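Local coordinates for protein MgGH51 (Meripilus giganteus, PDB 6ZPV) that probably hydrolyses terminal alpha-L-arabinofuranosyl residues from arabinose-containing polysaccharides as a fungal glycosidase of family GH51, at residues D30-Q39 with T97-K105; G532-T540 with K551-L562. All coordinates share one frame; numbering follows the deposited sequence.

In the fold
The two contacts are separate in space, with centres about 42 Å apart, nearest atoms about 24 Å apart, and lying on opposite sides of the chain's centre. Interaction 1, centred about 16 Å from that point, ties the segment that follows strand 20-21 of the parallel eight-stranded barrel to the end of strand 93-98, which belongs to the inserted beta-sandwich region. Its Trp102 side chain is about 4 Å from a bound N-acetylglucosamine. Interaction 2, centred about 30 Å out, lies within the C-terminal beta domain, joining a hairpin to the strand that follows it, and its Gln560 side chain is about 3 Å from a sulfate ion, probably from the crystallisation liquor. Together they sample how each accessory beta region is built or joined to the barrel expected to carry catalysis.

Interaction 1: residues D30-Q39 with T97-K105; sequences DGGLYAELLQ and TNEGFWGIK
Gly31 CA sits over the face of the Phe101 ring, 3.4 Å from its centroid and 10° off the normal, a CH-pi contact. A CB on Gly31 would clash with CD1 of that ring, and the backbone angles of Gly31 independently call for glycine. With CG anti to its carbonyl carbon (chi1 -65°) and the ring turned to chi2 -88°, Phe101 lies between Gly31 and Gln39. Farther along, Leu37 O meets Gly100 CA at 3.2 Å in a CA-H...O contact and also accepts from a water, which in turn accepts from Phe101 N and donates to Gly103 O. The methyl CD1 of Leu37 touches Ile104 CG2 at 4.1 Å. Leu38 contributes CB and CD2, both resting against the Asn98 side chain. Gln39 closes the sandwich: its CB sits 3.7 Å from the Phe101 centroid over the face opposite Gly31. Its backbone is read by the Asn98 amide, ND2 giving a bond of 2.8 Å to Gln39 O, in the carbonyl plane. Asn98 OD1 accepts from Gln39 N at 3.2 Å and, in an Asx turn, from Gly100 N at 2.8 Å, the two donors approaching from opposite faces. An alanine at Asn98 is likely to leave Gln39 N and O without these mates and the turn at Gly100 less fixed. One side-chain amide with three hydrogen bonds thus joins the end of strand 93-98 to the Gln39 backbone and its own turn.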
loop_
_atom_site.group_PDB
_atom_site.type_symbol
_atom_site.label_atom_id
_atom_site.label_comp_id
_atom_site.label_asym_id
_atom_site.label_seq_id
_atom_site.Cartn_x
_atom_site.Cartn_y
_atom_site.Cartn_z
ATOM N N ASP A 30 -5.162 1.578 7.110
ATOM C CA ASP A 30 -5.436 1.663 8.540
ATOM C C ASP A 30 -4.612 0.639 9.310
ATOM O O ASP A 30 -4.794 -0.581 9.039
ATOM C CB ASP A 30 -6.915 1.461 8.792
ATOM C CG ASP A 30 -7.776 2.605 8.344
ATOM O OD1 ASP A 30 -7.494 3.762 8.579
ATOM O OD2 ASP A 30 -8.742 2.353 7.662
ATOM N N GLY A 31 -3.754 1.076 10.213
ATOM C CA GLY A 31 -2.847 0.198 10.879
ATOM C C GLY A 31 -1.476 0.019 10.243
ATOM O O GLY A 31 -0.620 -0.671 10.815
ATOM N N GLY A 32 -1.293 0.653 9.086
ATOM C CA GLY A 32 -0.090 0.436 8.270
ATOM C C GLY A 32 0.508 1.723 7.787
ATOM O O GLY A 32 1.092 2.514 8.554
ATOM N N LEU A 33 0.379 1.962 6.483
ATOM C CA LEU A 33 0.968 3.203 5.873
ATOM C C LEU A 33 0.348 4.466 6.484
ATOM O O LEU A 33 1.043 5.475 6.600
ATOM C CB LEU A 33 0.795 3.113 4.363
ATOM C CG LEU A 33 1.348 4.290 3.566
ATOM C CD1 LEU A 33 2.860 4.376 3.688
ATOM C CD2 LEU A 33 0.967 4.102 2.103
ATOM N N TYR A 34 -0.942 4.449 6.791
ATOM C CA TYR A 34 -1.589 5.615 7.414
ATOM C C TYR A 34 -1.152 5.712 8.870
ATOM O O TYR A 34 -1.251 4.733 9.592
ATOM C CB TYR A 34 -3.102 5.486 7.246
ATOM C CG TYR A 34 -3.927 6.639 7.767
ATOM C CD1 TYR A 34 -3.611 7.961 7.473
ATOM C CD2 TYR A 34 -5.061 6.386 8.515
ATOM C CE1 TYR A 34 -4.414 8.991 7.935
ATOM C CE2 TYR A 34 -5.862 7.436 8.964
ATOM C CZ TYR A 34 -5.535 8.745 8.700
ATOM O OH TYR A 34 -6.376 9.749 9.163
ATOM N N ALA A 35 -0.679 6.884 9.313
ATOM C CA ALA A 35 0.056 6.929 10.615
ATOM C C ALA A 35 -0.825 6.889 11.859
ATOM O O ALA A 35 -0.271 6.769 12.955
ATOM C CB ALA A 35 0.925 8.171 10.644
ATOM N N GLU A 36 -2.145 7.009 11.733
ATOM C CA GLU A 36 -3.026 6.977 12.899
ATOM C C GLU A 36 -2.726 5.779 13.772
ATOM O O GLU A 36 -2.636 4.610 13.277
ATOM C CB GLU A 36 -4.481 6.918 12.419
ATOM C CG GLU A 36 -5.493 6.633 13.504
ATOM C CD GLU A 36 -5.616 7.761 14.542
ATOM O OE1 GLU A 36 -5.984 8.893 14.100
ATOM O OE2 GLU A 36 -5.324 7.532 15.724
ATOM N N LEU A 37 -2.677 5.954 15.080
ATOM C CA LEU A 37 -2.314 4.895 16.028
ATOM C C LEU A 37 -3.500 4.264 16.730
ATOM O O LEU A 37 -3.319 3.161 17.313
ATOM C CB LEU A 37 -1.365 5.510 17.091
ATOM C CG LEU A 37 -0.051 5.981 16.519
ATOM C CD1 LEU A 37 0.752 6.784 17.523
ATOM C CD2 LEU A 37 0.761 4.818 15.982
ATOM N N LEU A 38 -4.652 4.906 16.755
ATOM C CA LEU A 38 -5.812 4.375 17.448
ATOM C C LEU A 38 -6.661 3.524 16.499
ATOM O O LEU A 38 -6.999 3.995 15.410
ATOM C CB LEU A 38 -6.681 5.464 18.065
ATOM C CG LEU A 38 -5.938 6.486 18.911
ATOM C CD1 LEU A 38 -6.899 7.475 19.514
ATOM C CD2 LEU A 38 -5.109 5.836 19.996
ATOM N N GLN A 39 -7.007 2.326 16.893
ATOM C CA GLN A 39 -7.859 1.423 16.106
ATOM C C GLN A 39 -9.322 1.740 16.454
ATOM O O GLN A 39 -9.646 2.014 17.593
ATOM C CB GLN A 39 -7.471 -0.023 16.321
ATOM C CG GLN A 39 -8.319 -0.995 15.565
ATOM C CD GLN A 39 -7.852 -2.429 15.603
ATOM O OE1 GLN A 39 -6.989 -2.848 16.478
ATOM N NE2 GLN A 39 -8.414 -3.230 14.773
ATOM N N THR A 97 -8.817 2.935 27.684
ATOM C CA THR A 97 -7.658 2.760 26.817
ATOM C C THR A 97 -8.069 2.353 25.401
ATOM O O THR A 97 -9.126 1.752 25.215
ATOM C CB THR A 97 -6.635 1.774 27.393
ATOM O OG1 THR A 97 -7.260 0.499 27.508
ATOM C CG2 THR A 97 -6.054 2.212 28.709
ATOM N N ASN A 98 -7.154 2.644 24.486
ATOM C CA ASN A 98 -7.193 2.076 23.132
ATOM C C ASN A 98 -5.876 1.312 22.948
ATOM O O ASN A 98 -4.795 1.912 23.136
ATOM C CB ASN A 98 -7.329 3.162 22.049
ATOM C CG ASN A 98 -7.571 2.601 20.661
ATOM O OD1 ASN A 98 -6.613 2.120 20.023
ATOM N ND2 ASN A 98 -8.807 2.681 20.202
ATOM N N GLU A 99 -5.960 0.045 22.558
ATOM C CA GLU A 99 -4.784 -0.823 22.452
ATOM C C GLU A 99 -4.034 -0.602 21.144
ATOM O O GLU A 99 -3.030 -1.317 20.905
ATOM C CB GLU A 99 -5.222 -2.289 22.583
ATOM C CG GLU A 99 -6.051 -2.796 21.405
ATOM C CD GLU A 99 -6.518 -4.225 21.533
ATOM O OE1 GLU A 99 -5.992 -5.079 20.783
ATOM O OE2 GLU A 99 -7.341 -4.545 22.407
ATOM N N GLY A 100 -4.488 0.280 20.264
ATOM C CA GLY A 100 -3.833 0.481 18.976
ATOM C C GLY A 100 -4.146 -0.672 18.038
ATOM O O GLY A 100 -5.091 -1.461 18.234
ATOM N N PHE A 101 -3.327 -0.744 16.963
ATOM C CA PHE A 101 -3.341 -1.888 16.031
ATOM C C PHE A 101 -2.330 -2.889 16.566
ATOM O O PHE A 101 -1.139 -2.914 16.184
ATOM C CB PHE A 101 -3.011 -1.393 14.621
ATOM C CG PHE A 101 -4.071 -0.464 14.058
ATOM C CD1 PHE A 101 -5.156 -0.975 13.380
ATOM C CD2 PHE A 101 -3.945 0.898 14.204
ATOM C CE1 PHE A 101 -6.109 -0.128 12.835
ATOM C CE2 PHE A 101 -4.895 1.759 13.677
ATOM C CZ PHE A 101 -5.969 1.237 12.982
ATOM N N TRP A 102 -2.767 -3.634 17.590
ATOM C CA TRP A 102 -1.889 -4.652 18.217
ATOM C C TRP A 102 -0.613 -4.005 18.811
ATOM O O TRP A 102 0.476 -4.572 18.770
ATOM C CB TRP A 102 -1.592 -5.825 17.255
ATOM C CG TRP A 102 -2.868 -6.445 16.818
ATOM C CD1 TRP A 102 -3.585 -7.385 17.449
ATOM C CD2 TRP A 102 -3.653 -6.044 15.684
ATOM N NE1 TRP A 102 -4.767 -7.624 16.791
ATOM C CE2 TRP A 102 -4.828 -6.792 15.721
ATOM C CE3 TRP A 102 -3.467 -5.152 14.613
ATOM C CZ2 TRP A 102 -5.874 -6.579 14.816
ATOM C CZ3 TRP A 102 -4.475 -4.950 13.712
ATOM C CH2 TRP A 102 -5.681 -5.646 13.832
ATOM N N GLY A 103 -0.797 -2.830 19.441
ATOM C CA GLY A 103 0.290 -2.128 20.107
ATOM C C GLY A 103 0.441 -0.716 19.662
ATOM O O GLY A 103 -0.175 -0.280 18.632
ATOM N N ILE A 104 1.297 0.038 20.339
ATOM C CA ILE A 104 1.665 1.415 20.017
ATOM C C ILE A 104 3.120 1.564 20.354
ATOM O O ILE A 104 3.486 1.340 21.507
ATOM C CB ILE A 104 0.798 2.477 20.717
ATOM C CG1 ILE A 104 -0.695 2.270 20.497
ATOM C CG2 ILE A 104 1.295 3.860 20.352
ATOM C CD1 ILE A 104 -1.603 3.267 21.223
ATOM N N LYS A 105 3.916 1.999 19.413
ATOM C CA LYS A 105 5.321 2.314 19.662
ATOM C C LYS A 105 5.435 3.657 20.366
ATOM O O LYS A 105 4.935 4.671 19.829
ATOM C CB LYS A 105 6.125 2.321 18.375
ATOM C CG LYS A 105 7.547 2.765 18.518
ATOM C CD LYS A 105 8.331 2.576 17.214
ATOM C CE LYS A 105 9.632 3.305 17.158
ATOM N NZ LYS A 105 10.335 2.963 15.889
HETATM O O HOH W 1 -1.327 1.376 16.799
#

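Interaction 2: residues G532-T540 with K551-L562; sequences GGTLHWSIT and KIANAGSSAQSL
A beta hairpin brings strands 535-541 and 547-554 side by side, and strand 560-562 then returns across one face of the pair. The short segments 535-540 and 551-554 run antiparallel, 169° between their N-to-C directions, with axes 4.6 Å apart. His536 and Ala553 form a hydrogen-bonded pair, with His536 N to Ala553 O at 2.9 Å and Ala553 N to His536 O at 2.8 Å. Ser538 and Lys551 make the next such pair, and Ala555 N donates to Thr534 O nearly straight, at 169°. Between them, the non-hydrogen-bonded pairs Leu535-Asn554 and Trp537-Ile552 put their side chains on the face covered by strand 560-562. There Leu535 and Leu562 meet tip to tip, CD2 to CD2 at 3.9 Å. Leu562 CD2 also approaches Trp537 CE3 at 3.7 Å. Trp537 has CG between its backbone N and carbonyl carbon (chi1 54°), bringing the ring back beside Leu535, while its NE1 bonds to Thr527 O. Gln560 runs past Leu535 in the opposite direction, NE2 lying 3.6 Å from Leu535 CB. The turn after the strand is shaped by Asn554, whose OD1 accepts from Gly556 N in an Asx turn and whose ND2 donates to Ser558 O at 2.9 Å. On the other face His536 and Ala553 touch helix 454-469, and Lys551 NZ forms a salt bridge with Glu468 of that helix. Leu535 and Trp537 packing on Leu562, from a separate sheet, fits the beta sandwich of GH51 C-terminal domains.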
loop_
_atom_site.group_PDB
_atom_site.type_symbol
_atom_site.label_atom_id
_atom_site.label_comp_id
_atom_site.label_asym_id
_atom_site.label_seq_id
_atom_site.Cartn_x
_atom_site.Cartn_y
_atom_site.Cartn_z
ATOM N N GLY A 532 12.275 -21.838 -20.494
ATOM C CA GLY A 532 11.983 -22.919 -19.580
ATOM C C GLY A 532 13.106 -23.226 -18.624
ATOM O O GLY A 532 12.907 -24.064 -17.718
ATOM N N GLY A 533 14.256 -22.631 -18.831
ATOM C CA GLY A 533 15.415 -22.867 -17.966
ATOM C C GLY A 533 15.358 -22.080 -16.680
ATOM O O GLY A 533 14.471 -21.222 -16.467
ATOM N N THR A 534 16.302 -22.371 -15.792
ATOM C CA THR A 534 16.396 -21.716 -14.469
ATOM C C THR A 534 17.213 -20.435 -14.495
ATOM O O THR A 534 17.150 -19.696 -13.497
ATOM C CB THR A 534 16.951 -22.684 -13.447
ATOM O OG1 THR A 534 18.175 -23.217 -13.948
ATOM C CG2 THR A 534 16.018 -23.821 -13.154
ATOM N N LEU A 535 18.039 -20.193 -15.516
ATOM C CA LEU A 535 19.006 -19.095 -15.488
ATOM C C LEU A 535 18.591 -18.036 -16.490
ATOM O O LEU A 535 18.425 -18.312 -17.697
ATOM C CB LEU A 535 20.405 -19.598 -15.855
ATOM C CG LEU A 535 21.529 -18.559 -15.737
ATOM C CD1 LEU A 535 21.741 -18.116 -14.304
ATOM C CD2 LEU A 535 22.813 -19.125 -16.311
ATOM N N HIS A 536 18.372 -16.802 -16.017
ATOM C CA HIS A 536 17.855 -15.701 -16.856
ATOM C C HIS A 536 18.619 -14.438 -16.564
ATOM O O HIS A 536 19.198 -14.263 -15.496
ATOM C CB HIS A 536 16.349 -15.502 -16.568
ATOM C CG HIS A 536 15.509 -16.645 -17.021
ATOM N ND1 HIS A 536 14.968 -16.653 -18.271
ATOM C CD2 HIS A 536 15.267 -17.839 -16.408
ATOM C CE1 HIS A 536 14.384 -17.867 -18.392
ATOM N NE2 HIS A 536 14.558 -18.597 -17.308
ATOM N N TRP A 537 18.610 -13.517 -17.521
ATOM C CA TRP A 537 19.296 -12.233 -17.341
ATOM C C TRP A 537 18.627 -11.190 -18.224
ATOM O O TRP A 537 17.911 -11.520 -19.185
ATOM C CB TRP A 537 20.801 -12.376 -17.705
ATOM C CG TRP A 537 21.032 -12.944 -19.056
ATOM C CD1 TRP A 537 21.058 -12.265 -20.254
ATOM C CD2 TRP A 537 21.213 -14.349 -19.384
ATOM N NE1 TRP A 537 21.214 -13.152 -21.286
ATOM C CE2 TRP A 537 21.319 -14.431 -20.771
ATOM C CE3 TRP A 537 21.253 -15.500 -18.620
ATOM C CZ2 TRP A 537 21.475 -15.659 -21.433
ATOM C CZ3 TRP A 537 21.444 -16.688 -19.262
ATOM C CH2 TRP A 537 21.552 -16.771 -20.656
ATOM N N SER A 538 18.917 -9.928 -17.924
ATOM C CA SER A 538 18.458 -8.765 -18.713
ATOM C C SER A 538 19.456 -7.632 -18.494
ATOM O O SER A 538 19.885 -7.402 -17.347
ATOM C CB SER A 538 17.048 -8.356 -18.305
ATOM O OG SER A 538 16.631 -7.195 -19.011
ATOM N N ILE A 539 19.808 -6.931 -19.572
ATOM C CA ILE A 539 20.857 -5.901 -19.552
ATOM C C ILE A 539 20.230 -4.603 -20.041
ATOM O O ILE A 539 19.648 -4.539 -21.139
ATOM C CB ILE A 539 22.077 -6.306 -20.378
ATOM C CG1 ILE A 539 22.588 -7.676 -19.911
ATOM C CG2 ILE A 539 23.114 -5.237 -20.286
ATOM C CD1 ILE A 539 23.708 -8.275 -20.695
ATOM N N THR A 540 20.415 -3.551 -19.256
ATOM C CA THR A 540 19.995 -2.194 -19.614
ATOM C C THR A 540 21.117 -1.210 -19.398
ATOM O O THR A 540 22.116 -1.561 -18.738
ATOM C CB THR A 540 18.717 -1.750 -18.847
ATOM O OG1 THR A 540 19.020 -1.706 -17.449
ATOM C CG2 THR A 540 17.546 -2.668 -19.138
ATOM N N LYS A 551 21.437 -7.826 -14.883
ATOM C CA LYS A 551 20.620 -8.478 -13.832
ATOM C C LYS A 551 20.492 -9.948 -14.142
ATOM O O LYS A 551 20.143 -10.288 -15.272
ATOM C CB LYS A 551 19.261 -7.733 -13.720
ATOM C CG LYS A 551 19.414 -6.287 -13.291
ATOM C CD LYS A 551 18.230 -5.625 -12.711
ATOM C CE LYS A 551 17.170 -5.324 -13.711
ATOM N NZ LYS A 551 16.966 -3.789 -13.952
ATOM N N ILE A 552 20.793 -10.779 -13.152
ATOM C CA ILE A 552 20.927 -12.231 -13.358
ATOM C C ILE A 552 20.130 -12.961 -12.287
ATOM O O ILE A 552 20.376 -12.771 -11.065
ATOM C CB ILE A 552 22.390 -12.661 -13.248
ATOM C CG1 ILE A 552 23.300 -11.835 -14.164
ATOM C CG2 ILE A 552 22.525 -14.156 -13.512
ATOM C CD1 ILE A 552 24.774 -11.893 -13.818
ATOM N N ALA A 553 19.200 -13.803 -12.707
ATOM C CA ALA A 553 18.412 -14.642 -11.804
ATOM C C ALA A 553 18.811 -16.097 -12.026
ATOM O O ALA A 553 18.607 -16.618 -13.119
ATOM C CB ALA A 553 16.922 -14.427 -12.031
ATOM N N ASN A 554 19.306 -16.730 -10.968
ATOM C CA ASN A 554 19.505 -18.190 -10.956
ATOM C C ASN A 554 18.422 -18.745 -10.054
ATOM O O ASN A 554 18.557 -18.698 -8.844
ATOM C CB ASN A 554 20.907 -18.601 -10.541
ATOM C CG ASN A 554 21.115 -20.086 -10.648
ATOM O OD1 ASN A 554 20.137 -20.828 -10.901
ATOM N ND2 ASN A 554 22.355 -20.544 -10.494
ATOM N N ALA A 555 17.316 -19.219 -10.662
ATOM C CA ALA A 555 16.127 -19.657 -9.920
ATOM C C ALA A 555 16.153 -21.129 -9.625
ATOM O O ALA A 555 15.088 -21.670 -9.132
ATOM C CB ALA A 555 14.856 -19.310 -10.689
ATOM N N GLY A 556 17.274 -21.794 -9.880
ATOM C CA GLY A 556 17.458 -23.229 -9.693
ATOM C C GLY A 556 18.456 -23.595 -8.595
ATOM O O GLY A 556 19.082 -22.743 -7.966
ATOM N N SER A 557 18.605 -24.923 -8.406
ATOM C CA SER A 557 19.367 -25.476 -7.273
ATOM C C SER A 557 20.848 -25.702 -7.548
ATOM O O SER A 557 21.561 -26.124 -6.598
ATOM C CB SER A 557 18.752 -26.786 -6.832
ATOM O OG SER A 557 18.813 -27.737 -7.855
ATOM N N SER A 558 21.307 -25.443 -8.753
ATOM C CA SER A 558 22.749 -25.577 -9.021
ATOM C C SER A 558 23.334 -24.223 -9.474
ATOM O O SER A 558 22.710 -23.417 -10.171
ATOM C CB SER A 558 23.062 -26.715 -9.957
ATOM O OG SER A 558 22.430 -26.384 -11.172
ATOM N N ALA A 559 24.540 -23.953 -9.013
ATOM C CA ALA A 559 25.371 -22.808 -9.466
ATOM C C ALA A 559 25.549 -22.890 -10.957
ATOM O O ALA A 559 25.693 -23.995 -11.527
ATOM C CB ALA A 559 26.713 -22.772 -8.761
ATOM N N GLN A 560 25.614 -21.751 -11.626
ATOM C CA GLN A 560 25.880 -21.691 -13.057
ATOM C C GLN A 560 26.804 -20.512 -13.385
ATOM O O GLN A 560 26.571 -19.442 -12.825
ATOM C CB GLN A 560 24.563 -21.538 -13.818
ATOM C CG GLN A 560 23.541 -22.603 -13.542
ATOM C CD GLN A 560 23.181 -23.114 -14.881
ATOM O OE1 GLN A 560 24.123 -23.541 -15.523
ATOM N NE2 GLN A 560 21.952 -22.822 -15.332
ATOM N N SER A 561 27.731 -20.674 -14.294
ATOM C CA SER A 561 28.687 -19.614 -14.655
ATOM C C SER A 561 28.256 -18.951 -15.963
ATOM O O SER A 561 27.711 -19.635 -16.856
ATOM C CB SER A 561 30.161 -20.132 -14.745
ATOM O OG SER A 561 30.580 -20.485 -13.430
ATOM N N LEU A 562 28.494 -17.657 -16.058
ATOM C CA LEU A 562 28.222 -16.870 -17.229
ATOM C C LEU A 562 29.491 -16.172 -17.637
ATOM O O LEU A 562 30.109 -15.511 -16.820
ATOM C CB LEU A 562 27.122 -15.834 -16.964
ATOM C CG LEU A 562 25.814 -16.423 -16.400
ATOM C CD1 LEU A 562 25.794 -16.352 -14.893
ATOM C CD2 LEU A 562 24.574 -15.718 -16.945
HETATM O O HOH W 2 18.940 -4.165 -16.269
#